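Local coordinates for protein acyl-CoA dehydrogenase (Mycobacterium thermoresistibile, PDB 3NF4) that binds flavin-adenine dinucleotide and, as a member of the acyl-CoA dehydrogenase family, probably oxidises acyl-CoA thioesters to their enoyl-CoA forms, at residues W91-V96 with L212-T217; I130-L135 with S165-G170; G204-K209 with P216-F221. All coordinates share one frame; numbering follows the deposited sequence.

Interaction 1: W91-V96 with L212-T217; sequences WASVAV and LHAVPT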
loop_
_atom_site.group_PDB
_atom_site.type_symbol
_atom_site.label_atom_id
_atom_site.label_comp_id
_atom_site.label_asym_id
_atom_site.label_seq_id
_atom_site.Cartn_x
_atom_site.Cartn_y
_atom_site.Cartn_z
ATOM N N TRP A 91 -21.498 -4.023 19.307
ATOM C CA TRP A 91 -20.776 -3.313 20.386
ATOM C C TRP A 91 -19.374 -3.850 20.583
ATOM O O TRP A 91 -19.206 -4.837 21.320
ATOM C CB TRP A 91 -21.537 -3.443 21.721
ATOM C CG TRP A 91 -21.225 -2.366 22.754
ATOM C CD1 TRP A 91 -20.086 -1.591 22.847
ATOM C CD2 TRP A 91 -22.061 -1.975 23.864
ATOM N NE1 TRP A 91 -20.189 -0.725 23.913
ATOM C CE2 TRP A 91 -21.378 -0.947 24.561
ATOM C CE3 TRP A 91 -23.321 -2.386 24.325
ATOM C CZ2 TRP A 91 -21.918 -0.323 25.693
ATOM C CZ3 TRP A 91 -23.856 -1.775 25.454
ATOM C CH2 TRP A 91 -23.159 -0.752 26.126
ATOM N N ALA A 92 -18.379 -3.185 19.977
ATOM C CA ALA A 92 -16.992 -3.710 19.978
ATOM C C ALA A 92 -16.412 -3.870 21.381
ATOM O O ALA A 92 -15.787 -4.888 21.690
ATOM C CB ALA A 92 -16.035 -2.833 19.106
ATOM N N SER A 93 -16.605 -2.863 22.226
ATOM C CA SER A 93 -16.101 -2.917 23.600
ATOM C C SER A 93 -16.617 -4.116 24.409
ATOM O O SER A 93 -15.872 -4.721 25.143
ATOM C CB SER A 93 -16.376 -1.601 24.323
ATOM O OG SER A 93 -15.920 -1.695 25.654
ATOM N N VAL A 94 -17.883 -4.482 24.225
ATOM C CA VAL A 94 -18.471 -5.630 24.890
ATOM C C VAL A 94 -17.880 -6.964 24.403
ATOM O O VAL A 94 -17.642 -7.903 25.203
ATOM C CB VAL A 94 -20.023 -5.606 24.740
ATOM C CG1 VAL A 94 -20.655 -6.971 25.078
ATOM C CG2 VAL A 94 -20.623 -4.484 25.630
ATOM N N ALA A 95 -17.630 -7.063 23.102
ATOM C CA ALA A 95 -17.138 -8.302 22.547
ATOM C C ALA A 95 -15.681 -8.545 22.940
ATOM O O ALA A 95 -15.280 -9.687 23.205
ATOM C CB ALA A 95 -17.317 -8.303 21.051
ATOM N N VAL A 96 -14.879 -7.471 22.963
ATOM C CA VAL A 96 -13.540 -7.547 23.557
ATOM C C VAL A 96 -13.632 -8.186 24.973
ATOM O O VAL A 96 -12.917 -9.146 25.282
ATOM C CB VAL A 96 -12.779 -6.157 23.530
ATOM C CG1 VAL A 96 -11.503 -6.204 24.340
ATOM C CG2 VAL A 96 -12.414 -5.756 22.099
ATOM N N LEU A 212 -13.600 3.079 22.656
ATOM C CA LEU A 212 -13.831 1.802 23.367
ATOM C C LEU A 212 -14.039 2.049 24.867
ATOM O O LEU A 212 -13.375 1.451 25.714
ATOM C CB LEU A 212 -12.649 0.856 23.131
ATOM C CG LEU A 212 -12.788 -0.655 22.936
ATOM C CD1 LEU A 212 -13.319 -1.035 21.521
ATOM C CD2 LEU A 212 -11.407 -1.358 23.223
ATOM N N HIS A 213 -14.953 2.955 25.186
ATOM C CA HIS A 213 -15.019 3.578 26.518
ATOM C C HIS A 213 -15.769 2.785 27.588
ATOM O O HIS A 213 -15.438 2.924 28.776
ATOM C CB HIS A 213 -15.680 4.955 26.445
ATOM C CG HIS A 213 -15.018 5.916 25.504
ATOM N ND1 HIS A 213 -13.753 6.423 25.721
ATOM C CD2 HIS A 213 -15.474 6.515 24.381
ATOM C CE1 HIS A 213 -13.444 7.271 24.753
ATOM N NE2 HIS A 213 -14.474 7.347 23.927
ATOM N N ALA A 214 -16.772 1.987 27.189
ATOM C CA ALA A 214 -17.768 1.455 28.123
ATOM C C ALA A 214 -17.245 0.529 29.240
ATOM O O ALA A 214 -17.571 0.722 30.405
ATOM C CB ALA A 214 -18.877 0.774 27.365
ATOM N N VAL A 215 -16.502 -0.507 28.864
ATOM C CA VAL A 215 -15.868 -1.414 29.809
ATOM C C VAL A 215 -14.526 -0.739 30.177
ATOM O O VAL A 215 -13.739 -0.435 29.280
ATOM C CB VAL A 215 -15.583 -2.779 29.133
ATOM C CG1 VAL A 215 -14.862 -3.720 30.069
ATOM C CG2 VAL A 215 -16.863 -3.433 28.627
ATOM N N PRO A 216 -14.254 -0.531 31.485
ATOM C CA PRO A 216 -13.060 0.243 31.850
ATOM C C PRO A 216 -11.742 -0.550 31.749
ATOM O O PRO A 216 -11.730 -1.769 31.900
ATOM C CB PRO A 216 -13.340 0.649 33.308
ATOM C CG PRO A 216 -14.218 -0.471 33.856
ATOM C CD PRO A 216 -14.885 -1.163 32.664
ATOM N N THR A 217 -10.651 0.170 31.509
ATOM C CA THR A 217 -9.299 -0.362 31.509
ATOM C C THR A 217 -8.525 0.322 32.658
ATOM O O THR A 217 -8.401 1.546 32.682
ATOM C CB THR A 217 -8.613 -0.070 30.120
ATOM O OG1 THR A 217 -9.406 -0.628 29.052
ATOM C CG2 THR A 217 -7.202 -0.651 30.054
HETATM O O HOH W 1 -13.473 -1.077 26.681
#
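S93, in the first turn of helix 92-104, faces the loop L212-T217; it and L212 bury the largest areas in the contact. From its CB, the first neighbour is L212: S93 CB lies 4.0 Å from L212 CG, while L212 CD1 reaches back over the start of the helix to 3.8 Å from S93 N and touches A92 CB as well. At the tip, OG stands anti to the backbone N (chi1 178°), which carries it to V215. V215 N donates to S93 OG in a nearly straight bond (165° at the hydrogen) that is weak at 3.5 Å. V215 CG2 packs 3.6 Å from the same S93 OG. The buried hydroxyl donates to a water at 2.7 Å from S93 OG, and this water donates in turn to L212 O and V215 O, two carbonyls of a loop without regular structure. Beside it, A214 CB approaches the indole of W91 obliquely, 3.6 Å from CZ2, and V94 CG2 covers one face of that ring near its rim. W91 is the N-cap residue of the helix. Its NE1 and A214 N both donate to E43 OE2, and H213 N binds E43 OE1, so one carboxylate spans the two segments. The contact is an interface between domains of the acyl-CoA dehydrogenase fold, joining a helix start in the N-terminal helical domain to a loop of the middle β domain. Helix 39-45 lies alongside W91 and S93, and helix 357-367 packs on A92 and L212. The loop runs on into strand 217-228, with Y351 of the second subunit packed on L212.

Interaction 2: I130-L135 with S165-G170; sequences IGAYSL and SWITHG. With FAD (flavin-adenine dinucleotide), chain C.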
loop_
_atom_site.group_PDB
_atom_site.type_symbol
_atom_site.label_atom_id
_atom_site.label_comp_id
_atom_site.label_asym_id
_atom_site.label_seq_id
_atom_site.Cartn_x
_atom_site.Cartn_y
_atom_site.Cartn_z
ATOM N N ILE A 130 -17.627 -12.751 35.749
ATOM C CA ILE A 130 -16.787 -12.110 34.717
ATOM C C ILE A 130 -15.315 -12.199 35.106
ATOM O O ILE A 130 -14.939 -11.813 36.225
ATOM C CB ILE A 130 -17.127 -10.620 34.486
ATOM C CG1 ILE A 130 -18.631 -10.402 34.340
ATOM C CG2 ILE A 130 -16.478 -10.142 33.215
ATOM C CD1 ILE A 130 -19.134 -9.099 34.964
ATOM N N GLY A 131 -14.501 -12.718 34.181
ATOM C CA GLY A 131 -13.067 -12.857 34.376
ATOM C C GLY A 131 -12.200 -11.785 33.716
ATOM O O GLY A 131 -12.559 -11.194 32.688
ATOM N N ALA A 132 -11.051 -11.534 34.327
ATOM C CA ALA A 132 -10.073 -10.636 33.753
ATOM C C ALA A 132 -8.696 -11.298 33.795
ATOM O O ALA A 132 -8.482 -12.283 34.530
ATOM C CB ALA A 132 -10.073 -9.290 34.464
ATOM N N TYR A 133 -7.785 -10.759 32.991
ATOM C CA TYR A 133 -6.493 -11.368 32.714
ATOM C C TYR A 133 -5.431 -10.263 32.913
ATOM O O TYR A 133 -5.556 -9.182 32.318
ATOM C CB TYR A 133 -6.529 -11.880 31.272
ATOM C CG TYR A 133 -5.379 -12.758 30.822
ATOM C CD1 TYR A 133 -5.389 -14.127 31.060
ATOM C CD2 TYR A 133 -4.311 -12.225 30.093
ATOM C CE1 TYR A 133 -4.342 -14.951 30.634
ATOM C CE2 TYR A 133 -3.257 -13.045 29.650
ATOM C CZ TYR A 133 -3.287 -14.408 29.932
ATOM O OH TYR A 133 -2.268 -15.228 29.509
ATOM N N SER A 134 -4.411 -10.538 33.741
ATOM C CA SER A 134 -3.444 -9.524 34.181
ATOM C C SER A 134 -1.967 -9.890 34.016
ATOM O O SER A 134 -1.400 -10.648 34.829
ATOM C CB SER A 134 -3.701 -9.150 35.639
ATOM O OG SER A 134 -2.859 -8.075 36.006
ATOM N N LEU A 135 -1.328 -9.309 33.001
ATOM C CA LEU A 135 0.039 -9.683 32.650
ATOM C C LEU A 135 0.950 -8.466 32.473
ATOM O O LEU A 135 2.053 -8.430 33.022
ATOM C CB LEU A 135 0.044 -10.598 31.407
ATOM C CG LEU A 135 1.352 -11.125 30.801
ATOM C CD1 LEU A 135 1.785 -12.404 31.462
ATOM C CD2 LEU A 135 1.231 -11.378 29.299
ATOM N N SER A 165 -0.772 -3.171 34.908
ATOM C CA SER A 165 -1.477 -2.153 34.112
ATOM C C SER A 165 -2.319 -2.686 32.954
ATOM O O SER A 165 -2.257 -3.866 32.596
ATOM C CB SER A 165 -0.515 -1.067 33.637
ATOM O OG SER A 165 0.585 -1.632 32.980
ATOM N N TRP A 166 -3.130 -1.807 32.384
ATOM C CA TRP A 166 -3.972 -2.134 31.231
ATOM C C TRP A 166 -4.877 -3.332 31.490
ATOM O O TRP A 166 -4.922 -4.221 30.683
ATOM C CB TRP A 166 -3.137 -2.396 29.968
ATOM C CG TRP A 166 -2.071 -1.343 29.639
ATOM C CD1 TRP A 166 -0.708 -1.521 29.649
ATOM C CD2 TRP A 166 -2.285 0.023 29.247
ATOM N NE1 TRP A 166 -0.073 -0.355 29.313
ATOM C CE2 TRP A 166 -1.009 0.609 29.062
ATOM C CE3 TRP A 166 -3.426 0.808 29.045
ATOM C CZ2 TRP A 166 -0.841 1.946 28.676
ATOM C CZ3 TRP A 166 -3.262 2.151 28.660
ATOM C CH2 TRP A 166 -1.977 2.702 28.479
ATOM N N ILE A 167 -5.590 -3.357 32.612
ATOM C CA ILE A 167 -6.485 -4.478 32.901
ATOM C C ILE A 167 -7.913 -4.183 32.432
ATOM O O ILE A 167 -8.627 -3.392 33.044
ATOM C CB ILE A 167 -6.458 -4.844 34.418
ATOM C CG1 ILE A 167 -5.012 -5.164 34.866
ATOM C CG2 ILE A 167 -7.464 -5.978 34.753
ATOM C CD1 ILE A 167 -4.832 -5.337 36.344
ATOM N N THR A 168 -8.313 -4.826 31.336
ATOM C CA THR A 168 -9.694 -4.828 30.840
ATOM C C THR A 168 -10.679 -5.401 31.861
ATOM O O THR A 168 -10.500 -6.525 32.342
ATOM C CB THR A 168 -9.791 -5.684 29.573
ATOM O OG1 THR A 168 -8.991 -5.085 28.546
ATOM C CG2 THR A 168 -11.244 -5.827 29.109
ATOM N N HIS A 169 -11.724 -4.630 32.167
ATOM C CA HIS A 169 -12.662 -4.961 33.238
ATOM C C HIS A 169 -12.042 -4.760 34.642
ATOM O O HIS A 169 -12.583 -5.217 35.648
ATOM C CB HIS A 169 -13.221 -6.380 33.053
ATOM C CG HIS A 169 -14.675 -6.418 32.700
ATOM N ND1 HIS A 169 -15.188 -7.258 31.733
ATOM C CD2 HIS A 169 -15.728 -5.716 33.185
ATOM C CE1 HIS A 169 -16.494 -7.069 31.638
ATOM N NE2 HIS A 169 -16.847 -6.141 32.509
ATOM N N GLY A 170 -10.899 -4.075 34.693
ATOM C CA GLY A 170 -10.236 -3.725 35.952
ATOM C C GLY A 170 -11.159 -3.034 36.947
ATOM O O GLY A 170 -11.741 -1.993 36.645
HETATM P PA FAD C . 5.719 -1.139 23.809
HETATM O O1A FAD C . 6.116 -2.555 24.121
HETATM O O2A FAD C . 6.372 -0.045 24.610
HETATM O O5B FAD C . 6.022 -0.847 22.251
HETATM C C5B FAD C . 6.044 0.452 21.663
HETATM C C4B FAD C . 6.373 0.329 20.168
HETATM O O4B FAD C . 7.629 -0.345 19.938
HETATM C C3B FAD C . 5.304 -0.466 19.429
HETATM O O3B FAD C . 5.051 0.158 18.173
HETATM C C2B FAD C . 5.938 -1.826 19.186
HETATM O O2B FAD C . 5.358 -2.504 18.048
HETATM C C1B FAD C . 7.438 -1.489 19.087
HETATM N N9A FAD C . 8.217 -2.676 19.519
HETATM C C8A FAD C . 8.283 -3.186 20.783
HETATM N N7A FAD C . 9.055 -4.295 20.766
HETATM C C5A FAD C . 9.476 -4.475 19.492
HETATM C C6A FAD C . 10.287 -5.421 18.872
HETATM N N6A FAD C . 10.815 -6.434 19.602
HETATM N N1A FAD C . 10.537 -5.320 17.531
HETATM C C2A FAD C . 10.007 -4.320 16.800
HETATM N N3A FAD C . 9.212 -3.405 17.381
HETATM C C4A FAD C . 8.938 -3.459 18.709
HETATM N N1 FAD C . -2.651 -6.286 28.739
HETATM C C2 FAD C . -2.994 -7.389 29.473
HETATM O O2 FAD C . -2.113 -8.189 29.884
HETATM N N3 FAD C . -4.297 -7.640 29.769
HETATM C C4 FAD C . -5.286 -6.811 29.344
HETATM O O4 FAD C . -6.478 -7.080 29.645
HETATM C C4X FAD C . -4.955 -5.674 28.580
HETATM N N5 FAD C . -5.926 -4.822 28.155
HETATM C C5X FAD C . -5.580 -3.715 27.446
HETATM C C6 FAD C . -6.575 -2.837 27.013
HETATM C C7 FAD C . -6.250 -1.693 26.283
HETATM C C7M FAD C . -7.359 -0.770 25.835
HETATM C C8 FAD C . -4.905 -1.442 25.990
HETATM C C8M FAD C . -4.434 -0.242 25.209
HETATM C C9 FAD C . -3.918 -2.325 26.421
HETATM C C9A FAD C . -4.230 -3.464 27.146
HETATM N N10 FAD C . -3.245 -4.309 27.551
HETATM C C10 FAD C . -3.595 -5.410 28.285
HETATM C "C1'" FAD C . -1.810 -4.031 27.235
HETATM C "C2'" FAD C . -1.410 -4.252 25.752
HETATM O "O2'" FAD C . -1.393 -5.663 25.456
HETATM C "C3'" FAD C . -0.087 -3.523 25.377
HETATM O "O3'" FAD C . -0.337 -2.113 25.446
HETATM C "C4'" FAD C . 0.529 -3.820 23.990
HETATM O "O4'" FAD C . 0.589 -5.233 23.723
HETATM C "C5'" FAD C . 1.928 -3.215 23.698
HETATM O "O5'" FAD C . 2.818 -2.971 24.816
HETATM P P FAD C . 3.263 -1.457 25.205
HETATM O O1P FAD C . 2.013 -0.602 25.315
HETATM O O2P FAD C . 4.203 -1.471 26.379
HETATM O O3P FAD C . 4.100 -1.004 23.889
HETATM O O HOH W 2 -13.902 -9.306 30.619
HETATM O O HOH W 3 -1.583 -6.549 33.713
#
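I130 lays its CG2 methyl over one face of the H169 imidazole, 3.5 Å from CE1, the two side chains crossing at about a right angle. At the edge of the ring, in its plane, sits a water 2.7 Å from H169 ND1; this water donates to G131 O and so ties the ring to the start of strand 131-134. On the other nitrogen, NE2 is hydrogen-bonded to Y48 OH, and F53 meets the imidazole edge-to-face. The second flat group, the W166 indole, has the FAD ribityl O3' over one face, displaced toward the rim. In the middle β domain of acyl-CoA dehydrogenases the two strands belong to different sheets. Strands 131-134 and 165-168 run nearly antiparallel (161°), yet their axes stay 6.4 Å apart and no direct hydrogen bond joins them. The interval is bridged by A132 CB against the carbonyl T168 O (3.5 Å) and, more loosely, I167 CG2, and by I167 CD1 against S134 OG. A second water pairs with S134 OG and donates to S165 O. Both segments bond to the flavin, at N3, O2 and O4 of its pyrimidine ring and at N5 of the central ring. Its N3 donates to Y133 O at 3.2 Å, somewhat bent at 144°, and L135 N gives a weak bond to O2. From the other strand, T168 N reaches O4 weakly. T168 OG1, anti to the carbonyl carbon (chi1 -64°), donates to flavin N5 at 3.1 Å. The strand ends in a type II turn, I167 to G170, with T168 and H169 at its corners, closed by G170 N donating to I167 O at 2.9 Å.

Interaction 3: G204-K209 with P216-F221; sequences GKPEEK and PTTSAF. With FAD (flavin-adenine dinucleotide), chain C.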
loop_
_atom_site.group_PDB
_atom_site.type_symbol
_atom_site.label_atom_id
_atom_site.label_comp_id
_atom_site.label_asym_id
_atom_site.label_seq_id
_atom_site.Cartn_x
_atom_site.Cartn_y
_atom_site.Cartn_z
ATOM N N GLY A 204 -6.612 1.643 40.304
ATOM C CA GLY A 204 -6.570 3.066 39.953
ATOM C C GLY A 204 -7.758 3.518 39.105
ATOM O O GLY A 204 -8.649 2.725 38.789
ATOM N N LYS A 205 -7.759 4.792 38.709
ATOM C CA LYS A 205 -8.869 5.337 37.915
ATOM C C LYS A 205 -8.787 4.856 36.439
ATOM O O LYS A 205 -7.678 4.634 35.910
ATOM C CB LYS A 205 -8.940 6.877 38.040
ATOM C CG LYS A 205 -8.352 7.640 36.876
ATOM C CD LYS A 205 -8.106 9.086 37.182
ATOM C CE LYS A 205 -7.578 9.830 35.927
ATOM N NZ LYS A 205 -8.604 10.047 34.812
ATOM N N PRO A 206 -9.957 4.691 35.782
ATOM C CA PRO A 206 -10.009 4.295 34.372
ATOM C C PRO A 206 -9.200 5.220 33.444
ATOM O O PRO A 206 -9.329 6.443 33.527
ATOM C CB PRO A 206 -11.508 4.369 34.043
ATOM C CG PRO A 206 -12.192 4.157 35.358
ATOM C CD PRO A 206 -11.315 4.880 36.343
ATOM N N GLU A 207 -8.372 4.625 32.583
ATOM C CA GLU A 207 -7.691 5.359 31.498
ATOM C C GLU A 207 -8.671 6.122 30.616
ATOM O O GLU A 207 -9.741 5.606 30.277
ATOM C CB GLU A 207 -6.904 4.399 30.588
ATOM C CG GLU A 207 -5.752 3.649 31.256
ATOM C CD GLU A 207 -4.613 4.555 31.730
ATOM O OE1 GLU A 207 -4.270 5.540 31.034
ATOM O OE2 GLU A 207 -4.058 4.262 32.811
ATOM N N GLU A 208 -8.283 7.336 30.243
ATOM C CA GLU A 208 -8.998 8.162 29.265
ATOM C C GLU A 208 -8.489 7.865 27.830
ATOM O O GLU A 208 -7.427 8.348 27.435
ATOM C CB GLU A 208 -8.755 9.658 29.565
ATOM C CG GLU A 208 -9.290 10.179 30.900
ATOM C CD GLU A 208 -8.636 11.505 31.315
ATOM O OE1 GLU A 208 -7.404 11.680 31.075
ATOM O OE2 GLU A 208 -9.344 12.364 31.901
ATOM N N LYS A 209 -9.271 7.112 27.056
ATOM C CA LYS A 209 -8.833 6.594 25.753
ATOM C C LYS A 209 -9.462 7.332 24.581
ATOM O O LYS A 209 -10.407 8.079 24.765
ATOM C CB LYS A 209 -9.099 5.088 25.657
ATOM C CG LYS A 209 -8.591 4.278 26.878
ATOM C CD LYS A 209 -8.584 2.776 26.661
ATOM C CE LYS A 209 -10.009 2.164 26.533
ATOM N NZ LYS A 209 -10.832 2.239 27.792
ATOM N N PRO A 216 -14.254 -0.531 31.485
ATOM C CA PRO A 216 -13.060 0.243 31.850
ATOM C C PRO A 216 -11.742 -0.550 31.749
ATOM O O PRO A 216 -11.730 -1.769 31.900
ATOM C CB PRO A 216 -13.340 0.649 33.308
ATOM C CG PRO A 216 -14.218 -0.471 33.856
ATOM C CD PRO A 216 -14.885 -1.163 32.664
ATOM N N THR A 217 -10.651 0.170 31.509
ATOM C CA THR A 217 -9.299 -0.362 31.509
ATOM C C THR A 217 -8.525 0.322 32.658
ATOM O O THR A 217 -8.401 1.546 32.682
ATOM C CB THR A 217 -8.613 -0.070 30.120
ATOM O OG1 THR A 217 -9.406 -0.628 29.052
ATOM C CG2 THR A 217 -7.202 -0.651 30.054
ATOM N N THR A 218 -8.008 -0.445 33.612
ATOM C CA THR A 218 -7.379 0.170 34.812
ATOM C C THR A 218 -6.062 -0.492 35.236
ATOM O O THR A 218 -5.775 -1.633 34.846
ATOM C CB THR A 218 -8.327 0.168 36.078
ATOM O OG1 THR A 218 -8.301 -1.124 36.719
ATOM C CG2 THR A 218 -9.797 0.574 35.740
ATOM N N SER A 219 -5.288 0.213 36.064
ATOM C CA SER A 219 -4.126 -0.383 36.724
ATOM C C SER A 219 -4.480 -1.079 38.054
ATOM O O SER A 219 -5.602 -0.923 38.566
ATOM C CB SER A 219 -3.025 0.668 36.911
ATOM O OG SER A 219 -3.349 1.566 37.955
ATOM N N ALA A 220 -3.546 -1.868 38.596
ATOM C CA ALA A 220 -3.734 -2.515 39.914
ATOM C C ALA A 220 -2.533 -2.385 40.849
ATOM O O ALA A 220 -1.383 -2.313 40.410
ATOM C CB ALA A 220 -4.145 -4.005 39.772
ATOM N N PHE A 221 -2.810 -2.388 42.149
ATOM C CA PHE A 221 -1.754 -2.281 43.144
ATOM C C PHE A 221 -1.867 -3.326 44.250
ATOM O O PHE A 221 -2.893 -3.424 44.919
ATOM C CB PHE A 221 -1.720 -0.864 43.717
ATOM C CG PHE A 221 -0.617 -0.641 44.722
ATOM C CD1 PHE A 221 0.733 -0.743 44.338
ATOM C CD2 PHE A 221 -0.925 -0.317 46.047
ATOM C CE1 PHE A 221 1.757 -0.539 45.264
ATOM C CE2 PHE A 221 0.083 -0.113 46.981
ATOM C CZ PHE A 221 1.431 -0.221 46.595
HETATM P PA FAD C . 5.719 -1.139 23.809
HETATM O O1A FAD C . 6.116 -2.555 24.121
HETATM O O2A FAD C . 6.372 -0.045 24.610
HETATM O O5B FAD C . 6.022 -0.847 22.251
HETATM C C5B FAD C . 6.044 0.452 21.663
HETATM C C4B FAD C . 6.373 0.329 20.168
HETATM O O4B FAD C . 7.629 -0.345 19.938
HETATM C C3B FAD C . 5.304 -0.466 19.429
HETATM O O3B FAD C . 5.051 0.158 18.173
HETATM C C2B FAD C . 5.938 -1.826 19.186
HETATM O O2B FAD C . 5.358 -2.504 18.048
HETATM C C1B FAD C . 7.438 -1.489 19.087
HETATM N N9A FAD C . 8.217 -2.676 19.519
HETATM C C8A FAD C . 8.283 -3.186 20.783
HETATM N N7A FAD C . 9.055 -4.295 20.766
HETATM C C5A FAD C . 9.476 -4.475 19.492
HETATM C C6A FAD C . 10.287 -5.421 18.872
HETATM N N6A FAD C . 10.815 -6.434 19.602
HETATM N N1A FAD C . 10.537 -5.320 17.531
HETATM C C2A FAD C . 10.007 -4.320 16.800
HETATM N N3A FAD C . 9.212 -3.405 17.381
HETATM C C4A FAD C . 8.938 -3.459 18.709
HETATM N N1 FAD C . -2.651 -6.286 28.739
HETATM C C2 FAD C . -2.994 -7.389 29.473
HETATM O O2 FAD C . -2.113 -8.189 29.884
HETATM N N3 FAD C . -4.297 -7.640 29.769
HETATM C C4 FAD C . -5.286 -6.811 29.344
HETATM O O4 FAD C . -6.478 -7.080 29.645
HETATM C C4X FAD C . -4.955 -5.674 28.580
HETATM N N5 FAD C . -5.926 -4.822 28.155
HETATM C C5X FAD C . -5.580 -3.715 27.446
HETATM C C6 FAD C . -6.575 -2.837 27.013
HETATM C C7 FAD C . -6.250 -1.693 26.283
HETATM C C7M FAD C . -7.359 -0.770 25.835
HETATM C C8 FAD C . -4.905 -1.442 25.990
HETATM C C8M FAD C . -4.434 -0.242 25.209
HETATM C C9 FAD C . -3.918 -2.325 26.421
HETATM C C9A FAD C . -4.230 -3.464 27.146
HETATM N N10 FAD C . -3.245 -4.309 27.551
HETATM C C10 FAD C . -3.595 -5.410 28.285
HETATM C "C1'" FAD C . -1.810 -4.031 27.235
HETATM C "C2'" FAD C . -1.410 -4.252 25.752
HETATM O "O2'" FAD C . -1.393 -5.663 25.456
HETATM C "C3'" FAD C . -0.087 -3.523 25.377
HETATM O "O3'" FAD C . -0.337 -2.113 25.446
HETATM C "C4'" FAD C . 0.529 -3.820 23.990
HETATM O "O4'" FAD C . 0.589 -5.233 23.723
HETATM C "C5'" FAD C . 1.928 -3.215 23.698
HETATM O "O5'" FAD C . 2.818 -2.971 24.816
HETATM P P FAD C . 3.263 -1.457 25.205
HETATM O O1P FAD C . 2.013 -0.602 25.315
HETATM O O2P FAD C . 4.203 -1.471 26.379
HETATM O O3P FAD C . 4.100 -1.004 23.889
HETATM O O HOH W 4 -10.952 3.143 30.668
#
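The loop G204-K209 leaves edge strand 201-203 of the antiparallel sheet in the middle β domain and stays bonded to the first residues of strand 217-228, the inner neighbour of that edge strand. At the sheet end, G204 N donates to S219 O at 3.3 Å, prolonging the backbone pairing that F221 makes with S202. The donor stands well above the carbonyl plane, 52° out of it. S219 O takes a second hydrogen bond, from T218 OG1 at 3.3 Å, which arrives from the opposite face of the carbonyl plane, so the oxygen is gripped from both faces. Farther along, E207 N donates to T217 O over 3.1 Å, and the C=O···N angle of 174° places it nearly on the carbonyl axis. Between these two bonds P206 turns against the strand: its CB rests 4.2 Å from P216 CB, and its CA lies close to T217 O and T218 CG2. The loop thus follows the strand through two backbone bonds with a proline contact between them, its outer side partly exposed; beyond E207, E208 makes backbone hydrogen bonds to the second subunit. K209 returns inward, its chain bent at chi3 and chi4, and crosses T217 at about a right angle, NZ making a weak bond of 3.4 Å to T217 OG1. NZ also bonds weakly to L212 O and to a water, which accepts from T217 N at 3.1 Å and donates to E207 O. K209 and T217 both line the FAD pocket at the dimethylbenzene end of the flavin: K209 CD is 3.8 Å from FAD C7M. T217 CG2, anti to the backbone N, turns to the ring itself and lies 3.8 Å from FAD C6.

Interactions 1 and 2 are buried, whereas interaction 3 is only partly so and its centre lies farthest from the chain centre, about 17 Å against 9 and 11 Å. Interaction 1 joins a helix of the N-terminal domain to a loop of the middle domain, relying on apolar contacts and a water-bridged hydroxyl. Interactions 2 and 3 stay within the middle domain and meet through neighbouring strands of one sheet, where I167 N lies 2.8 Å from T218 O. Interaction 2 relies on side chains and waters between sheets; interaction 3 on direct backbone bonds. P216 and T217 are common to interactions 1 and 3. Interaction 2 hydrogen-bonds to polar atoms of the flavin; interaction 3 packs on its C6 and C7M.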